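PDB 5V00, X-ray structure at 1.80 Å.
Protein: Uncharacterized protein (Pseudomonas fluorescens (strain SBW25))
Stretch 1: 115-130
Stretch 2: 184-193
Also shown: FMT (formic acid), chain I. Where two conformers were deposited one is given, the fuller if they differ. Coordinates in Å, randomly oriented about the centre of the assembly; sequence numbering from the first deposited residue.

Stretch 1 115-130: DFNLIYSPERYHARLQ
Stretch 2 (184-193) CCLIELTQRG

The apolar centre gathers around Ile187 (chi1 m, chi2 t), whose CD1 lies 3.7 Å from Phe116 CE2 and 3.8 Å from Leu129 CD1. Cys185 SG (chi1 t) extends this cluster, 3.6 Å from Leu129 CG and 3.9 Å from Phe116 CE2. Phe116, Leu118 and Leu129 all adopt chi1 t. Leu189 (m, t) continues the row, with CD2 3.9 Å from Ala127 CB and 4.4 Å from Tyr120 CB.

Two strand relationships account for this packing. Strand 115-120 runs at 15° to strand 184-191, its axis 10.5 Å away, a spacing bridged by side chains. Strand 125-130, by contrast, is its antiparallel neighbour, at 167° and 4.5 Å, with extended backbone (phi -80 to -154°, psi 127 to 154°). Tyr125, Ala127 and Leu129 pair with Gln191, Leu189 and Ile187 at CA-CA distances of 4.5, 4.6 and 4.5 Å; their side chains share the sheet face turned to the apolar cluster. The alternating hydrogen-bonded pairs are wider: CA-CA is 5.1 Å for His126-Thr190 and Arg128-Glu188, and 5.2 Å for Gln130-Leu186. Each makes reciprocal bonds, as in His126 N to Thr190 O (2.8 Å) and Thr190 N to His126 O (3.1 Å). The ladder runs on past the strand through Arg192 N to Arg124 O, 2.8 Å at 162°.

Before that end, Gln191 CA sits over the Tyr125 ring face, 4.2 Å from its centroid. A turn precedes Tyr125, whose N donates to Ser121 O at 2.9 Å.

At the polar edge, the Arg192 guanidinium (chi1-chi3 m, t, p) stacks flat on His126 (chi1 -82°, chi2 -72°), centres 4.2 Å apart and planes at 18°. One water accepts from Arg192 NH1 (3.1 Å) and donates to Tyr125 O (2.6 Å) and Pro122 O (2.8 Å). Farther along, Arg128, with chi1 to chi3 t and chi4 -77°, donates through NH1 to Gln130 OE1 at 2.8 Å.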

# COMPACT_ATOMS: atom_id res chain seq x y z
N ASP B 115 -1.28 -19.03 1.70
CA ASP B 115 -0.96 -18.76 3.10
C ASP B 115 -0.97 -17.24 3.39
O ASP B 115 -0.44 -16.47 2.54
CB ASP B 115 0.37 -19.21 3.47
CG ASP B 115 0.46 -20.77 3.69
OD1 ASP B 115 -0.59 -21.37 3.63
OD2 ASP B 115 1.63 -21.26 3.80
N PHE B 116 -1.55 -16.84 4.52
CA PHE B 116 -1.40 -15.45 5.03
C PHE B 116 -0.17 -15.40 5.87
O PHE B 116 -0.04 -16.17 6.84
CB PHE B 116 -2.67 -15.06 5.80
CG PHE B 116 -2.60 -13.73 6.43
CD1 PHE B 116 -2.50 -12.58 5.66
CD2 PHE B 116 -2.66 -13.62 7.79
CE1 PHE B 116 -2.49 -11.34 6.30
CE2 PHE B 116 -2.60 -12.37 8.44
CZ PHE B 116 -2.59 -11.21 7.65
N ASN B 117 0.82 -14.56 5.48
CA ASN B 117 2.12 -14.51 6.10
C ASN B 117 2.42 -13.22 6.86
O ASN B 117 2.36 -12.14 6.24
CB ASN B 117 3.20 -14.59 5.01
CG ASN B 117 3.40 -16.04 4.41
OD1 ASN B 117 2.73 -17.01 4.79
ND2 ASN B 117 4.36 -16.16 3.48
N LEU B 118 2.74 -13.35 8.14
CA LEU B 118 3.37 -12.28 8.90
C LEU B 118 4.81 -12.62 9.11
O LEU B 118 5.15 -13.75 9.57
CB LEU B 118 2.70 -12.10 10.26
CG LEU B 118 3.35 -11.26 11.27
CD1 LEU B 118 3.40 -9.82 10.77
CD2 LEU B 118 2.65 -11.33 12.58
N ILE B 119 5.71 -11.67 8.87
CA ILE B 119 7.07 -11.81 9.34
C ILE B 119 7.52 -10.52 10.01
O ILE B 119 7.18 -9.41 9.50
CB ILE B 119 7.98 -12.20 8.19
CG1 ILE B 119 9.43 -12.37 8.65
CG2 ILE B 119 7.94 -11.18 7.05
CD1 ILE B 119 10.29 -13.02 7.58
N TYR B 120 8.21 -10.63 11.13
CA TYR B 120 8.72 -9.43 11.82
C TYR B 120 10.03 -9.68 12.50
O TYR B 120 10.34 -10.82 12.85
CB TYR B 120 7.70 -8.88 12.83
CG TYR B 120 7.48 -9.75 14.04
CD1 TYR B 120 6.57 -10.82 14.03
CD2 TYR B 120 8.16 -9.52 15.18
CE1 TYR B 120 6.49 -11.69 15.10
CE2 TYR B 120 8.00 -10.29 16.31
CZ TYR B 120 7.15 -11.42 16.26
OH TYR B 120 7.01 -12.23 17.34
N SER B 121 10.76 -8.60 12.76
CA SER B 121 12.01 -8.62 13.55
C SER B 121 11.69 -8.46 15.01
O SER B 121 11.23 -7.39 15.43
CB SER B 121 12.95 -7.46 13.12
OG SER B 121 13.91 -7.29 14.10
N PRO B 122 11.97 -9.48 15.86
CA PRO B 122 11.70 -9.34 17.25
C PRO B 122 12.57 -8.30 17.97
O PRO B 122 12.20 -7.77 19.00
CB PRO B 122 11.96 -10.75 17.82
CG PRO B 122 11.87 -11.64 16.69
CD PRO B 122 12.32 -10.89 15.48
N GLU B 123 13.72 -8.01 17.38
CA GLU B 123 14.59 -6.97 17.91
C GLU B 123 13.94 -5.61 17.72
O GLU B 123 14.10 -4.76 18.56
CB GLU B 123 15.93 -7.02 17.17
CG GLU B 123 16.96 -6.02 17.62
CD GLU B 123 18.35 -6.33 17.06
OE1 GLU B 123 19.23 -5.47 17.24
OE2 GLU B 123 18.54 -7.41 16.44
N ARG B 124 13.20 -5.43 16.64
CA ARG B 124 12.65 -4.14 16.32
C ARG B 124 11.15 -3.92 16.66
O ARG B 124 10.74 -2.77 16.82
CB ARG B 124 12.91 -3.86 14.90
CG ARG B 124 14.39 -3.68 14.62
CD ARG B 124 14.65 -3.28 13.21
NE ARG B 124 14.71 -4.34 12.24
CZ ARG B 124 15.68 -5.27 12.10
NH1 ARG B 124 16.71 -5.36 12.97
NH2 ARG B 124 15.61 -6.17 11.08
N TYR B 125 10.37 -4.99 16.75
CA TYR B 125 8.92 -4.87 16.96
C TYR B 125 8.39 -5.81 18.01
O TYR B 125 8.74 -6.99 18.07
CB TYR B 125 8.17 -5.16 15.67
CG TYR B 125 8.23 -4.00 14.76
CD1 TYR B 125 9.34 -3.76 13.91
CD2 TYR B 125 7.21 -3.04 14.80
CE1 TYR B 125 9.38 -2.63 13.08
CE2 TYR B 125 7.26 -1.89 14.01
CZ TYR B 125 8.37 -1.69 13.16
OH TYR B 125 8.49 -0.58 12.34
N HIS B 126 7.47 -5.30 18.80
CA HIS B 126 6.51 -6.10 19.52
C HIS B 126 5.37 -6.49 18.58
O HIS B 126 5.08 -5.72 17.62
CB HIS B 126 5.96 -5.40 20.71
CG HIS B 126 6.85 -5.50 21.91
ND1 HIS B 126 6.97 -6.70 22.60
CD2 HIS B 126 7.59 -4.58 22.59
CE1 HIS B 126 7.83 -6.54 23.60
NE2 HIS B 126 8.23 -5.28 23.61
N ALA B 127 4.75 -7.64 18.81
CA ALA B 127 3.77 -8.20 17.88
C ALA B 127 2.70 -8.96 18.65
O ALA B 127 2.95 -9.58 19.70
CB ALA B 127 4.44 -9.15 16.87
N ARG B 128 1.53 -9.03 18.03
CA ARG B 128 0.43 -9.87 18.46
C ARG B 128 -0.33 -10.29 17.23
O ARG B 128 -0.50 -9.53 16.26
CB ARG B 128 -0.54 -9.11 19.40
CG ARG B 128 -1.59 -9.96 20.11
CD ARG B 128 -2.50 -9.13 21.00
NE ARG B 128 -3.39 -9.94 21.78
CZ ARG B 128 -4.47 -10.53 21.34
NH1 ARG B 128 -4.91 -10.41 20.10
NH2 ARG B 128 -5.16 -11.23 22.20
N LEU B 129 -0.84 -11.53 17.25
CA LEU B 129 -1.68 -12.00 16.17
C LEU B 129 -2.79 -12.88 16.73
O LEU B 129 -2.52 -13.71 17.59
CB LEU B 129 -0.80 -12.86 15.18
CG LEU B 129 -1.53 -13.51 14.00
CD1 LEU B 129 -0.67 -13.55 12.73
CD2 LEU B 129 -2.09 -14.84 14.31
N GLN B 130 -4.02 -12.72 16.25
CA GLN B 130 -5.13 -13.57 16.67
C GLN B 130 -6.21 -13.66 15.58
O GLN B 130 -6.71 -12.65 15.11
CB GLN B 130 -5.71 -12.97 17.93
CG GLN B 130 -6.89 -13.76 18.47
CD GLN B 130 -7.45 -13.21 19.76
OE1 GLN B 130 -7.11 -12.13 20.19
NE2 GLN B 130 -8.40 -13.96 20.35
N CYS B 184 -11.73 -12.85 10.64
CA CYS B 184 -10.56 -12.09 10.25
C CYS B 184 -9.39 -12.35 11.19
O CYS B 184 -9.55 -12.99 12.25
CB CYS B 184 -10.90 -10.60 10.25
SG CYS B 184 -11.32 -9.91 11.89
N CYS B 185 -8.22 -11.86 10.83
CA CYS B 185 -7.03 -11.92 11.64
C CYS B 185 -6.66 -10.53 12.13
O CYS B 185 -6.67 -9.55 11.35
CB CYS B 185 -5.85 -12.54 10.86
SG CYS B 185 -4.39 -12.86 11.88
N LEU B 186 -6.47 -10.41 13.41
CA LEU B 186 -6.08 -9.17 14.10
C LEU B 186 -4.59 -9.17 14.38
O LEU B 186 -4.10 -10.06 15.07
CB LEU B 186 -6.82 -8.99 15.45
CG LEU B 186 -8.34 -9.01 15.38
CD1 LEU B 186 -8.88 -8.90 16.78
CD2 LEU B 186 -8.94 -7.99 14.42
N ILE B 187 -3.82 -8.22 13.84
CA ILE B 187 -2.41 -8.11 14.12
C ILE B 187 -2.08 -6.74 14.70
O ILE B 187 -2.61 -5.72 14.22
CB ILE B 187 -1.57 -8.38 12.87
CG1 ILE B 187 -1.81 -9.83 12.40
CG2 ILE B 187 -0.12 -8.07 13.03
CD1 ILE B 187 -1.22 -10.16 11.07
N GLU B 188 -1.23 -6.69 15.68
CA GLU B 188 -0.83 -5.47 16.28
C GLU B 188 0.72 -5.42 16.36
O GLU B 188 1.38 -6.39 16.76
CB GLU B 188 -1.37 -5.31 17.67
CG GLU B 188 -2.88 -5.25 17.72
CD GLU B 188 -3.45 -5.08 19.16
OE1 GLU B 188 -2.75 -4.69 20.09
OE2 GLU B 188 -4.58 -5.34 19.30
N LEU B 189 1.27 -4.31 15.95
CA LEU B 189 2.73 -4.14 15.87
C LEU B 189 3.12 -2.81 16.44
O LEU B 189 2.49 -1.78 16.12
CB LEU B 189 3.18 -4.29 14.43
CG LEU B 189 2.97 -5.68 13.81
CD1 LEU B 189 2.77 -5.56 12.37
CD2 LEU B 189 4.27 -6.47 14.06
N THR B 190 4.18 -2.81 17.22
CA THR B 190 4.74 -1.59 17.86
C THR B 190 6.28 -1.63 17.85
O THR B 190 6.87 -2.61 18.28
CB THR B 190 4.23 -1.47 19.29
OG1 THR B 190 2.80 -1.35 19.26
CG2 THR B 190 4.81 -0.31 19.98
N GLN B 191 6.89 -0.53 17.40
CA GLN B 191 8.33 -0.40 17.40
C GLN B 191 8.84 -0.47 18.81
O GLN B 191 8.21 0.00 19.77
CB GLN B 191 8.73 0.96 16.85
CG GLN B 191 8.84 0.99 15.40
CD GLN B 191 9.61 2.23 14.93
OE1 GLN B 191 10.76 2.15 14.50
NE2 GLN B 191 8.99 3.37 15.11
N ARG B 192 9.96 -1.15 19.00
CA ARG B 192 10.53 -1.22 20.32
C ARG B 192 11.53 -0.06 20.40
O ARG B 192 12.09 0.36 19.37
CB ARG B 192 11.28 -2.52 20.56
CG ARG B 192 10.46 -3.71 20.37
CD ARG B 192 11.14 -5.02 20.63
NE ARG B 192 11.79 -5.06 21.95
CZ ARG B 192 11.65 -6.03 22.86
NH1 ARG B 192 10.87 -7.12 22.66
NH2 ARG B 192 12.35 -5.95 23.99
N GLY B 193 11.72 0.41 21.63
CA GLY B 193 12.17 1.78 21.92
C GLY B 193 13.44 2.18 21.19
O GLY B 193 14.35 1.35 20.96
OXT GLY B 193 13.56 3.35 20.83
C FMT I . 6.86 -19.29 2.18
O1 FMT I . 5.87 -18.82 2.79
O2 FMT I . 8.11 -18.89 2.51
O HOH W 1 9.72 -8.38 20.09
O HOH W 2 12.34 -0.56 16.31
O HOH W 3 -3.95 -8.96 17.79